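Side-chain contacts in thermophilic dibenzothiophene desulfurization enzyme C (Paenibacillus sp. A11-2, PDB 5XDC), which probably catalyses the FMNH2- and oxygen-dependent oxidation of dibenzothiophene at sulfur, giving the 5-oxide and then the 5,5-dioxide: residues B[61-66]-B[108-113]; B[102-107]-B[231-236]; B[262-267]-B[308-313]. All coordinates share one frame; numbering follows the deposited sequence.

Contact 1: B[61-66]-B[108-113]; sequences KERGGL and EQKARW
The guanidinium of R63 presents one face to K110, whose CB sits 3.8 Å above the plane and offset from its centre toward the rim. The backbone N of A111 approaches the same group obliquely, 4.3 Å from R63 NH1. No hydrogen bond joins the two segments, and the meeting is one of a flat cation with aliphatic carbon. R63 CZ and NH1 both lie 3.9 Å from K110 CB, while R63 NH2 reaches farther along the lysine to within 4.0 Å of CD, the arginine tip lying slantwise over these two carbons. With CG beside the backbone N (chi1 -71°) and the chain extended from CG to NE, R63 carries its guanidinium from the loop across to the helix. In the helical N-terminal domain of the acyl-CoA dehydrogenase fold, this contact lays the loop between helices 43-52 and 70-83 against helix 107-119. The backbone N of R63 is held by S60 OG, and G64 N bonds to K61 O, closing the turn that contains R63. On the helix side, Q109 NE2 bonds to the carbonyl oxygens of D225 and L227. The ammonium of K110 leads away from the contact to a hydrogen bond with the D102 carbonyl oxygen. K110 NZ lies 5.1 Å from R63 NH2, a like charge not in contact with it; the D102 carbonyl oxygen probably offsets part of that repulsion.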
ATOM      1  N   LYS B  61      13.009 -33.401 -30.054  1.00 18.18           N
ATOM      2  CA  LYS B  61      13.077 -33.498 -31.506  1.00 18.71           C
ATOM      3  C   LYS B  61      13.059 -34.952 -31.964  1.00 14.42           C
ATOM      4  O   LYS B  61      12.473 -35.262 -33.009  1.00 17.94           O
ATOM      5  CB  LYS B  61      14.326 -32.780 -32.025  1.00 19.77           C
ATOM      6  CG  LYS B  61      14.252 -31.267 -31.870  1.00 17.84           C
ATOM      7  CD  LYS B  61      15.473 -30.575 -32.457  1.00 25.10           C
ATOM      8  CE  LYS B  61      15.343 -29.067 -32.337  1.00 36.17           C
ATOM      9  NZ  LYS B  61      16.471 -28.371 -33.004  1.00 37.97           N
ATOM     10  N   GLU B  62      13.675 -35.849 -31.192  1.00 19.29           N
ATOM     11  CA  GLU B  62      13.677 -37.274 -31.527  1.00 18.05           C
ATOM     12  C   GLU B  62      12.263 -37.809 -31.681  1.00 24.84           C
ATOM     13  O   GLU B  62      12.019 -38.692 -32.509  1.00 20.94           O
ATOM     14  CB  GLU B  62      14.430 -38.051 -30.450  1.00 17.49           C
ATOM     15  CG  GLU B  62      14.366 -39.578 -30.548  1.00 17.30           C
ATOM     16  CD  GLU B  62      15.040 -40.133 -31.794  1.00 20.48           C
ATOM     17  OE1 GLU B  62      16.028 -39.525 -32.247  1.00 19.90           O
ATOM     18  OE2 GLU B  62      14.571 -41.173 -32.318  1.00 23.25           O
ATOM     19  N   ARG B  63      11.321 -37.288 -30.901  1.00 18.53           N
ATOM     20  CA  ARG B  63       9.932 -37.725 -30.951  1.00 16.20           C
ATOM     21  C   ARG B  63       9.055 -36.827 -31.797  1.00 18.31           C
ATOM     22  O   ARG B  63       7.828 -36.977 -31.778  1.00 22.93           O
ATOM     23  CB  ARG B  63       9.379 -37.824 -29.525  1.00 14.51           C
ATOM     24  CG  ARG B  63       9.956 -38.986 -28.738  1.00 21.83           C
ATOM     25  CD  ARG B  63       9.769 -38.811 -27.242  1.00 34.11           C
ATOM     26  NE  ARG B  63      10.116 -40.027 -26.507  1.00 27.99           N
ATOM     27  CZ  ARG B  63      10.392 -40.070 -25.206  1.00 46.02           C
ATOM     28  NH1 ARG B  63      10.688 -41.231 -24.637  1.00 37.03           N
ATOM     29  NH2 ARG B  63      10.381 -38.956 -24.474  1.00 32.15           N
ATOM     30  N   GLY B  64       9.651 -35.906 -32.557  1.00 17.91           N
ATOM     31  CA  GLY B  64       8.920 -35.085 -33.488  1.00 17.30           C
ATOM     32  C   GLY B  64       8.575 -33.710 -32.976  1.00 15.23           C
ATOM     33  O   GLY B  64       7.971 -32.936 -33.721  1.00 15.93           O
ATOM     34  N   GLY B  65       8.941 -33.389 -31.735  1.00 17.67           N
ATOM     35  CA  GLY B  65       8.663 -32.091 -31.154  1.00 16.72           C
ATOM     36  C   GLY B  65       9.719 -31.053 -31.480  1.00 16.96           C
ATOM     37  O   GLY B  65      10.614 -31.254 -32.306  1.00 19.13           O
ATOM     38  N   LEU B  66       9.598 -29.903 -30.820  1.00 17.62           N
ATOM     39  CA  LEU B  66      10.497 -28.781 -31.069  1.00 17.76           C
ATOM     40  C   LEU B  66      11.762 -28.813 -30.219  1.00 18.39           C
ATOM     41  O   LEU B  66      12.710 -28.084 -30.531  1.00 20.20           O
ATOM     42  CB  LEU B  66       9.760 -27.449 -30.829  1.00 17.97           C
ATOM     43  CG  LEU B  66       8.557 -27.211 -31.750  1.00 18.11           C
ATOM     44  CD1 LEU B  66       7.795 -25.939 -31.394  1.00 19.95           C
ATOM     45  CD2 LEU B  66       8.985 -27.151 -33.199  1.00 23.23           C
ATOM     46  N   GLU B 108       7.855 -46.218 -22.392  1.00 25.37           N
ATOM     47  CA  GLU B 108       7.089 -46.846 -23.463  1.00 24.84           C
ATOM     48  C   GLU B 108       5.848 -46.032 -23.808  1.00 22.46           C
ATOM     49  O   GLU B 108       5.527 -45.847 -24.991  1.00 21.63           O
ATOM     50  CB  GLU B 108       6.697 -48.273 -23.071  1.00 31.38           C
ATOM     51  CG  GLU B 108       7.857 -49.259 -22.999  1.00 39.41           C
ATOM     52  CD  GLU B 108       8.764 -49.032 -21.804  1.00 46.90           C
ATOM     53  OE1 GLU B 108       8.294 -48.492 -20.775  1.00 40.90           O
ATOM     54  OE2 GLU B 108       9.958 -49.397 -21.896  1.00 61.36           O
ATOM     55  N   GLN B 109       5.137 -45.538 -22.787  1.00 22.18           N
ATOM     56  CA  GLN B 109       3.974 -44.684 -23.018  1.00 17.25           C
ATOM     57  C   GLN B 109       4.356 -43.441 -23.807  1.00 16.39           C
ATOM     58  O   GLN B 109       3.680 -43.062 -24.773  1.00 16.63           O
ATOM     59  CB  GLN B 109       3.348 -44.287 -21.675  1.00 18.22           C
ATOM     60  CG  GLN B 109       2.599 -45.406 -20.971  1.00 19.39           C
ATOM     61  CD  GLN B 109       2.038 -45.010 -19.624  1.00 23.89           C
ATOM     62  OE1 GLN B 109       2.766 -44.561 -18.729  1.00 18.32           O
ATOM     63  NE2 GLN B 109       0.740 -45.215 -19.453  1.00 18.37           N
ATOM     64  N   LYS B 110       5.449 -42.786 -23.406  1.00 19.29           N
ATOM     65  CA  LYS B 110       5.859 -41.566 -24.090  1.00 20.78           C
ATOM     66  C   LYS B 110       6.262 -41.848 -25.523  1.00 17.15           C
ATOM     67  O   LYS B 110       5.989 -41.045 -26.424  1.00 19.30           O
ATOM     68  CB  LYS B 110       7.015 -40.903 -23.355  1.00 20.66           C
ATOM     69  CG  LYS B 110       6.739 -40.519 -21.943  1.00 25.98           C
ATOM     70  CD  LYS B 110       7.940 -39.768 -21.426  1.00 40.92           C
ATOM     71  CE  LYS B 110       8.057 -39.874 -19.953  1.00 24.88           C
ATOM     72  NZ  LYS B 110       9.263 -39.157 -19.469  1.00 21.91           N
ATOM     73  N   ALA B 111       6.925 -42.985 -25.756  1.00 23.60           N
ATOM     74  CA  ALA B 111       7.338 -43.327 -27.108  1.00 27.57           C
ATOM     75  C   ALA B 111       6.141 -43.459 -28.033  1.00 19.38           C
ATOM     76  O   ALA B 111       6.243 -43.176 -29.231  1.00 23.24           O
ATOM     77  CB  ALA B 111       8.148 -44.621 -27.086  1.00 26.11           C
ATOM     78  N   ARG B 112       4.994 -43.875 -27.499  1.00 18.97           N
ATOM     79  CA  ARG B 112       3.769 -43.935 -28.282  1.00 19.52           C
ATOM     80  C   ARG B 112       3.044 -42.597 -28.318  1.00 15.81           C
ATOM     81  O   ARG B 112       2.681 -42.112 -29.394  1.00 18.04           O
ATOM     82  CB  ARG B 112       2.846 -45.012 -27.711  1.00 24.46           C
ATOM     83  CG  ARG B 112       3.398 -46.427 -27.870  1.00 29.76           C
ATOM     84  CD  ARG B 112       2.367 -47.453 -27.456  1.00 30.81           C
ATOM     85  NE  ARG B 112       2.123 -47.443 -26.015  1.00 27.00           N
ATOM     86  CZ  ARG B 112       2.815 -48.143 -25.121  1.00 31.68           C
ATOM     87  NH1 ARG B 112       3.823 -48.924 -25.501  1.00 35.68           N
ATOM     88  NH2 ARG B 112       2.495 -48.060 -23.837  1.00 23.41           N
ATOM     89  N   TRP B 113       2.857 -41.980 -27.147  1.00 20.52           N
ATOM     90  CA  TRP B 113       1.995 -40.806 -27.034  1.00 18.24           C
ATOM     91  C   TRP B 113       2.590 -39.582 -27.718  1.00 13.59           C
ATOM     92  O   TRP B 113       1.863 -38.807 -28.349  1.00 17.09           O
ATOM     93  CB  TRP B 113       1.741 -40.492 -25.558  1.00 15.83           C
ATOM     94  CG  TRP B 113       0.492 -41.055 -24.950  1.00 16.09           C
ATOM     95  CD1 TRP B 113      -0.696 -41.306 -25.576  1.00 22.74           C
ATOM     96  CD2 TRP B 113       0.301 -41.393 -23.576  1.00 15.11           C
ATOM     97  NE1 TRP B 113      -1.611 -41.797 -24.669  1.00 21.77           N
ATOM     98  CE2 TRP B 113      -1.023 -41.860 -23.437  1.00 18.26           C
ATOM     99  CE3 TRP B 113       1.118 -41.349 -22.447  1.00 15.55           C
ATOM    100  CZ2 TRP B 113      -1.539 -42.284 -22.218  1.00 19.15           C
ATOM    101  CZ3 TRP B 113       0.612 -41.777 -21.247  1.00 17.64           C
ATOM    102  CH2 TRP B 113      -0.705 -42.245 -21.136  1.00 16.71           C
TER

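Contact 2: B[102-107]-B[231-236]; sequences DLFASP and PGQVTD
F104 reaches from the last turn of helix 85-104 to Q233 and V234 in the first turn of helix 233-240, bringing a helix of the acyl-CoA dehydrogenase-type N-terminal domain against the short helix that follows the middle β-domain. The bond from CA to CB heads toward the partner helix. Beyond CG, CD1 comes 3.9 Å from Q233 NE2, an oblique approach with ring and amide planes 59° apart. Next along that side, CE1 rests 3.8 Å from V234 CA. At the tip, CZ meets V234 CG2 at 3.8 Å, again obliquely, the two side chains crossing at about a right angle. V234 offers this methyl because CG2 stands opposite the backbone N across the CA-CB bond. The ring also stacks with Y100 and touches P244, while V234 packs on I184 of strand 184-190. The V234 side chain lies about 8 Å from that of S129, which binds FMN in another structure of this enzyme but not here. The extended Q233 chain runs past the ring, its OE1 accepting a bond from T230 N, which probably fixes the turn of the amide. Q233 NE2 donates at 3.0 Å to a water, and that water donates to F104 O at 2.6 Å.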
ATOM      1  N   ASP B 102       4.628 -36.187 -18.583  1.00 15.29           N
ATOM      2  CA  ASP B 102       6.055 -36.448 -18.735  1.00 14.44           C
ATOM      3  C   ASP B 102       6.677 -36.951 -17.439  1.00 19.16           C
ATOM      4  O   ASP B 102       7.608 -37.765 -17.475  1.00 17.36           O
ATOM      5  CB  ASP B 102       6.784 -35.201 -19.202  1.00 16.99           C
ATOM      6  CG  ASP B 102       8.142 -35.524 -19.790  1.00 19.88           C
ATOM      7  OD1 ASP B 102       8.170 -36.025 -20.927  1.00 20.52           O
ATOM      8  OD2 ASP B 102       9.156 -35.289 -19.113  1.00 18.79           O
ATOM      9  N   LEU B 103       6.188 -36.481 -16.286  1.00 14.06           N
ATOM     10  CA  LEU B 103       6.788 -36.828 -15.009  1.00 18.40           C
ATOM     11  C   LEU B 103       6.347 -38.187 -14.487  1.00 18.64           C
ATOM     12  O   LEU B 103       7.026 -38.745 -13.621  1.00 19.45           O
ATOM     13  CB  LEU B 103       6.446 -35.763 -13.961  1.00 18.67           C
ATOM     14  CG  LEU B 103       7.115 -34.410 -14.171  1.00 15.98           C
ATOM     15  CD1 LEU B 103       6.420 -33.351 -13.301  1.00 15.01           C
ATOM     16  CD2 LEU B 103       8.612 -34.489 -13.844  1.00 21.02           C
ATOM     17  N   PHE B 104       5.221 -38.719 -14.972  1.00 17.54           N
ATOM     18  CA  PHE B 104       4.673 -39.971 -14.469  1.00 17.67           C
ATOM     19  C   PHE B 104       4.565 -41.071 -15.515  1.00 19.22           C
ATOM     20  O   PHE B 104       4.498 -42.247 -15.134  1.00 22.37           O
ATOM     21  CB  PHE B 104       3.282 -39.737 -13.858  1.00 18.35           C
ATOM     22  CG  PHE B 104       3.321 -39.085 -12.510  1.00 18.90           C
ATOM     23  CD1 PHE B 104       3.486 -39.841 -11.365  1.00 20.83           C
ATOM     24  CD2 PHE B 104       3.211 -37.716 -12.392  1.00 18.57           C
ATOM     25  CE1 PHE B 104       3.527 -39.245 -10.134  1.00 23.22           C
ATOM     26  CE2 PHE B 104       3.263 -37.111 -11.155  1.00 19.47           C
ATOM     27  CZ  PHE B 104       3.413 -37.876 -10.028  1.00 20.26           C
ATOM     28  N   ALA B 105       4.556 -40.738 -16.802  1.00 19.69           N
ATOM     29  CA  ALA B 105       4.410 -41.751 -17.839  1.00 15.60           C
ATOM     30  C   ALA B 105       5.677 -42.591 -17.951  1.00 23.65           C
ATOM     31  O   ALA B 105       6.782 -42.141 -17.641  1.00 19.34           O
ATOM     32  CB  ALA B 105       4.096 -41.102 -19.183  1.00 17.97           C
ATOM     33  N   SER B 106       5.501 -43.834 -18.384  1.00 18.96           N
ATOM     34  CA  SER B 106       6.636 -44.691 -18.657  1.00 26.04           C
ATOM     35  C   SER B 106       7.314 -44.272 -19.957  1.00 22.30           C
ATOM     36  O   SER B 106       6.701 -43.636 -20.820  1.00 20.75           O
ATOM     37  CB  SER B 106       6.181 -46.140 -18.771  1.00 24.50           C
ATOM     38  OG  SER B 106       5.485 -46.321 -19.984  1.00 23.35           O
ATOM     39  N   PRO B 107       8.586 -44.647 -20.141  1.00 26.19           N
ATOM     40  CA  PRO B 107       9.213 -44.413 -21.448  1.00 27.08           C
ATOM     41  C   PRO B 107       8.434 -45.032 -22.594  1.00 20.33           C
ATOM     42  O   PRO B 107       8.330 -44.430 -23.667  1.00 24.35           O
ATOM     43  CB  PRO B 107      10.605 -45.044 -21.281  1.00 31.29           C
ATOM     44  CG  PRO B 107      10.860 -44.998 -19.829  1.00 37.88           C
ATOM     45  CD  PRO B 107       9.531 -45.223 -19.175  1.00 32.20           C
ATOM     46  N   PRO B 231      -1.615 -46.472  -8.503  1.00 25.22           N
ATOM     47  CA  PRO B 231      -2.513 -45.709  -7.629  1.00 19.82           C
ATOM     48  C   PRO B 231      -1.782 -45.187  -6.405  1.00 24.06           C
ATOM     49  O   PRO B 231      -1.054 -45.919  -5.731  1.00 22.99           O
ATOM     50  CB  PRO B 231      -3.593 -46.726  -7.254  1.00 25.79           C
ATOM     51  CG  PRO B 231      -3.544 -47.745  -8.354  1.00 26.65           C
ATOM     52  CD  PRO B 231      -2.109 -47.841  -8.732  1.00 29.08           C
ATOM     53  N   GLY B 232      -1.998 -43.908  -6.111  1.00 21.02           N
ATOM     54  CA  GLY B 232      -1.319 -43.280  -5.004  1.00 24.74           C
ATOM     55  C   GLY B 232       0.108 -42.851  -5.277  1.00 21.60           C
ATOM     56  O   GLY B 232       0.733 -42.253  -4.394  1.00 21.75           O
ATOM     57  N   GLN B 233       0.649 -43.118  -6.466  1.00 19.55           N
ATOM     58  CA  GLN B 233       2.038 -42.758  -6.731  1.00 20.91           C
ATOM     59  C   GLN B 233       2.256 -41.252  -6.664  1.00 22.90           C
ATOM     60  O   GLN B 233       3.332 -40.802  -6.256  1.00 22.87           O
ATOM     61  CB  GLN B 233       2.487 -43.270  -8.096  1.00 22.30           C
ATOM     62  CG  GLN B 233       3.981 -43.042  -8.365  1.00 25.60           C
ATOM     63  CD  GLN B 233       4.426 -43.596  -9.702  1.00 29.05           C
ATOM     64  OE1 GLN B 233       3.834 -44.540 -10.219  1.00 27.26           O
ATOM     65  NE2 GLN B 233       5.463 -42.995 -10.279  1.00 31.61           N
ATOM     66  N   VAL B 234       1.262 -40.458  -7.055  1.00 20.77           N
ATOM     67  CA  VAL B 234       1.453 -39.013  -6.992  1.00 19.19           C
ATOM     68  C   VAL B 234       1.549 -38.566  -5.537  1.00 20.27           C
ATOM     69  O   VAL B 234       2.346 -37.684  -5.193  1.00 21.18           O
ATOM     70  CB  VAL B 234       0.327 -38.294  -7.755  1.00 20.72           C
ATOM     71  CG1 VAL B 234      -1.042 -38.593  -7.151  1.00 22.28           C
ATOM     72  CG2 VAL B 234       0.584 -36.802  -7.796  1.00 21.33           C
ATOM     73  N   THR B 235       0.747 -39.169  -4.663  1.00 17.46           N
ATOM     74  CA  THR B 235       0.840 -38.868  -3.238  1.00 20.23           C
ATOM     75  C   THR B 235       2.207 -39.260  -2.693  1.00 24.68           C
ATOM     76  O   THR B 235       2.807 -38.520  -1.906  1.00 22.46           O
ATOM     77  CB  THR B 235      -0.279 -39.594  -2.491  1.00 18.18           C
ATOM     78  OG1 THR B 235      -1.548 -39.202  -3.025  1.00 24.98           O
ATOM     79  CG2 THR B 235      -0.253 -39.266  -1.012  1.00 32.17           C
ATOM     80  N   ASP B 236       2.726 -40.418  -3.111  1.00 21.53           N
ATOM     81  CA  ASP B 236       4.052 -40.829  -2.673  1.00 22.73           C
ATOM     82  C   ASP B 236       5.126 -39.869  -3.172  1.00 24.13           C
ATOM     83  O   ASP B 236       6.064 -39.540  -2.439  1.00 24.75           O
ATOM     84  CB  ASP B 236       4.344 -42.247  -3.162  1.00 25.98           C
ATOM     85  CG  ASP B 236       3.401 -43.277  -2.568  1.00 31.63           C
ATOM     86  OD1 ASP B 236       2.801 -43.009  -1.510  1.00 33.85           O
ATOM     87  OD2 ASP B 236       3.265 -44.362  -3.171  1.00 42.96           O
TER
HETATM   88  O   HOH W   1       5.989 -43.262 -13.209  1.00 39.69           O

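Contact 3: B[262-267]-B[308-313]; sequences IARGAL and VAEAGA
R264 grips the carboxylate of E310 side-on, with two nitrogens meeting two oxygens. NE donates to OE2 at 2.7 Å in a nearly straight bond, with an N-H...O angle of 177°. NH2 donates to OE1, also at 2.7 Å, with a slightly more bent angle of 160°. OE2 accepts the N-H of NE through its syn lone pair and lies almost exactly in the guanidinium plane; OE1 is met on its syn side too, although NH2 stands somewhat out of the carboxylate plane. The two flat groups are nearly coplanar, 19° apart, in a bidentate salt bridge made at the NE edge of the arginine. R264 CD, next to NE in the chain, lies 3.6 Å from E310 OE2. A bend at chi3 turns the arginine's end so that this edge faces the acid, whereas E310 comes straight from its helix, extended beyond CG. R264 also packs on L306 and Q307, in the turn preceding E310, and its NH1 has a long, weak ion pair with E268.

Farther out, helices 247-276 and 293-324 belong to the helical C-terminal domain of the acyl-CoA dehydrogenase fold and run in roughly opposite directions here. A309 and A313 pack on L260, close to the bridge along the same helix pair. A neighbouring subunit packs against this helix pair, its V347 and E315 touching V308 and A311. With both carboxylate oxygens engaged by one cation, E310 is probably kept ionised and its rotation limited, leaving the pair close to charge-neutral.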
ATOM      1  N   ILE B 262      -0.941 -10.725 -18.395  1.00 11.10           N
ATOM      2  CA  ILE B 262      -2.106  -9.845 -18.282  1.00 12.05           C
ATOM      3  C   ILE B 262      -1.661  -8.447 -17.877  1.00 12.23           C
ATOM      4  O   ILE B 262      -2.122  -7.448 -18.437  1.00 13.74           O
ATOM      5  CB  ILE B 262      -3.129 -10.422 -17.287  1.00 12.21           C
ATOM      6  CG1 ILE B 262      -3.742 -11.711 -17.829  1.00 12.59           C
ATOM      7  CG2 ILE B 262      -4.215  -9.393 -16.984  1.00 13.93           C
ATOM      8  CD1 ILE B 262      -4.511 -12.488 -16.797  1.00 14.63           C
ATOM      9  N   ALA B 263      -0.733  -8.365 -16.918  1.00 13.10           N
ATOM     10  CA  ALA B 263      -0.234  -7.077 -16.444  1.00 12.35           C
ATOM     11  C   ALA B 263       0.414  -6.286 -17.572  1.00 12.36           C
ATOM     12  O   ALA B 263       0.185  -5.078 -17.708  1.00 13.90           O
ATOM     13  CB  ALA B 263       0.757  -7.283 -15.303  1.00 13.91           C
ATOM     14  N   ARG B 264       1.260  -6.940 -18.370  1.00 10.91           N
ATOM     15  CA  ARG B 264       1.916  -6.252 -19.476  1.00 12.74           C
ATOM     16  C   ARG B 264       0.900  -5.821 -20.527  1.00 13.72           C
ATOM     17  O   ARG B 264       0.942  -4.688 -21.013  1.00 14.33           O
ATOM     18  CB  ARG B 264       3.000  -7.136 -20.094  1.00 17.91           C
ATOM     19  CG  ARG B 264       3.656  -6.500 -21.321  1.00 18.07           C
ATOM     20  CD  ARG B 264       5.011  -7.132 -21.660  1.00 21.67           C
ATOM     21  NE  ARG B 264       6.067  -6.729 -20.721  1.00 22.33           N
ATOM     22  CZ  ARG B 264       6.759  -5.592 -20.792  1.00 27.87           C
ATOM     23  NH1 ARG B 264       6.513  -4.710 -21.756  1.00 27.37           N
ATOM     24  NH2 ARG B 264       7.703  -5.332 -19.882  1.00 21.40           N
ATOM     25  N   GLY B 265      -0.049  -6.695 -20.862  1.00 13.77           N
ATOM     26  CA  GLY B 265      -1.063  -6.319 -21.834  1.00 16.61           C
ATOM     27  C   GLY B 265      -1.907  -5.148 -21.368  1.00 13.77           C
ATOM     28  O   GLY B 265      -2.222  -4.243 -22.148  1.00 13.04           O
ATOM     29  N   ALA B 266      -2.292  -5.158 -20.093  1.00 12.12           N
ATOM     30  CA  ALA B 266      -3.072  -4.064 -19.528  1.00 13.16           C
ATOM     31  C   ALA B 266      -2.294  -2.754 -19.580  1.00 14.20           C
ATOM     32  O   ALA B 266      -2.836  -1.703 -19.941  1.00 12.91           O
ATOM     33  CB  ALA B 266      -3.454  -4.403 -18.091  1.00 12.66           C
ATOM     34  N   LEU B 267      -1.029  -2.788 -19.186  1.00 13.41           N
ATOM     35  CA  LEU B 267      -0.246  -1.558 -19.150  1.00 13.65           C
ATOM     36  C   LEU B 267      -0.075  -0.976 -20.552  1.00 13.38           C
ATOM     37  O   LEU B 267      -0.209   0.236 -20.746  1.00 15.39           O
ATOM     38  CB  LEU B 267       1.106  -1.828 -18.489  1.00 13.36           C
ATOM     39  CG  LEU B 267       1.885  -0.679 -17.853  1.00 26.77           C
ATOM     40  CD1 LEU B 267       1.073   0.098 -16.859  1.00 17.37           C
ATOM     41  CD2 LEU B 267       3.143  -1.250 -17.180  1.00 32.45           C
ATOM     42  N   VAL B 308      10.825  -5.596 -12.901  1.00 12.46           N
ATOM     43  CA  VAL B 308      11.525  -6.395 -11.908  1.00 12.97           C
ATOM     44  C   VAL B 308      10.884  -7.770 -11.785  1.00 16.43           C
ATOM     45  O   VAL B 308      11.582  -8.788 -11.706  1.00 16.25           O
ATOM     46  CB  VAL B 308      11.563  -5.655 -10.560  1.00 10.48           C
ATOM     47  CG1 VAL B 308      12.185  -6.534  -9.485  1.00 12.68           C
ATOM     48  CG2 VAL B 308      12.341  -4.350 -10.679  1.00 14.20           C
ATOM     49  N   ALA B 309       9.547  -7.825 -11.757  1.00 15.65           N
ATOM     50  CA  ALA B 309       8.859  -9.112 -11.643  1.00 14.72           C
ATOM     51  C   ALA B 309       9.171 -10.009 -12.831  1.00 17.73           C
ATOM     52  O   ALA B 309       9.364 -11.222 -12.671  1.00 18.51           O
ATOM     53  CB  ALA B 309       7.350  -8.901 -11.529  1.00 13.56           C
ATOM     54  N   GLU B 310       9.202  -9.440 -14.036  1.00 14.83           N
ATOM     55  CA  GLU B 310       9.511 -10.239 -15.221  1.00 14.32           C
ATOM     56  C   GLU B 310      10.944 -10.746 -15.175  1.00 30.97           C
ATOM     57  O   GLU B 310      11.212 -11.923 -15.457  1.00 21.61           O
ATOM     58  CB  GLU B 310       9.297  -9.418 -16.482  1.00 16.82           C
ATOM     59  CG  GLU B 310       7.835  -9.138 -16.785  1.00 18.85           C
ATOM     60  CD  GLU B 310       7.632  -8.277 -18.019  1.00 21.82           C
ATOM     61  OE1 GLU B 310       8.499  -7.431 -18.339  1.00 21.72           O
ATOM     62  OE2 GLU B 310       6.574  -8.436 -18.659  1.00 19.84           O
ATOM     63  N   ALA B 311      11.881  -9.858 -14.843  1.00 21.26           N
ATOM     64  CA  ALA B 311      13.282 -10.261 -14.790  1.00 25.06           C
ATOM     65  C   ALA B 311      13.479 -11.358 -13.760  1.00 27.01           C
ATOM     66  O   ALA B 311      14.245 -12.307 -13.984  1.00 28.82           O
ATOM     67  CB  ALA B 311      14.175  -9.056 -14.480  1.00 21.91           C
ATOM     68  N   GLY B 312      12.781 -11.258 -12.629  1.00 22.70           N
ATOM     69  CA  GLY B 312      12.854 -12.304 -11.627  1.00 26.87           C
ATOM     70  C   GLY B 312      12.253 -13.614 -12.096  1.00 40.87           C
ATOM     71  O   GLY B 312      12.770 -14.692 -11.787  1.00 26.95           O
ATOM     72  N   ALA B 313      11.137 -13.543 -12.820  1.00 21.20           N
ATOM     73  CA  ALA B 313      10.494 -14.760 -13.303  1.00 26.91           C
ATOM     74  C   ALA B 313      11.401 -15.519 -14.258  1.00 20.82           C
ATOM     75  O   ALA B 313      11.407 -16.758 -14.263  1.00 24.61           O
ATOM     76  CB  ALA B 313       9.164 -14.424 -13.982  1.00 23.49           C
TER

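Following the chain from the N terminus, residues 61-66 open contact 1, which closes at 108-113 after an almost wholly helical excursion. Contact 2 has by then already opened at 102-107, so the two cross; it closes only at 231-236, after the strand-rich middle of the chain. They touch at the join of helices 85-104 and 107-119, and together tie the loop after helix 43-52 to helix 107-119, and helix 85-104 to helix 233-240. Contact 3 follows in series, closing the connection between helices 247-276 and 293-324 within the C-terminal domain. Its nearest atoms are about 17 Å from contact 2, and the two lie on opposite sides of the chain's centre.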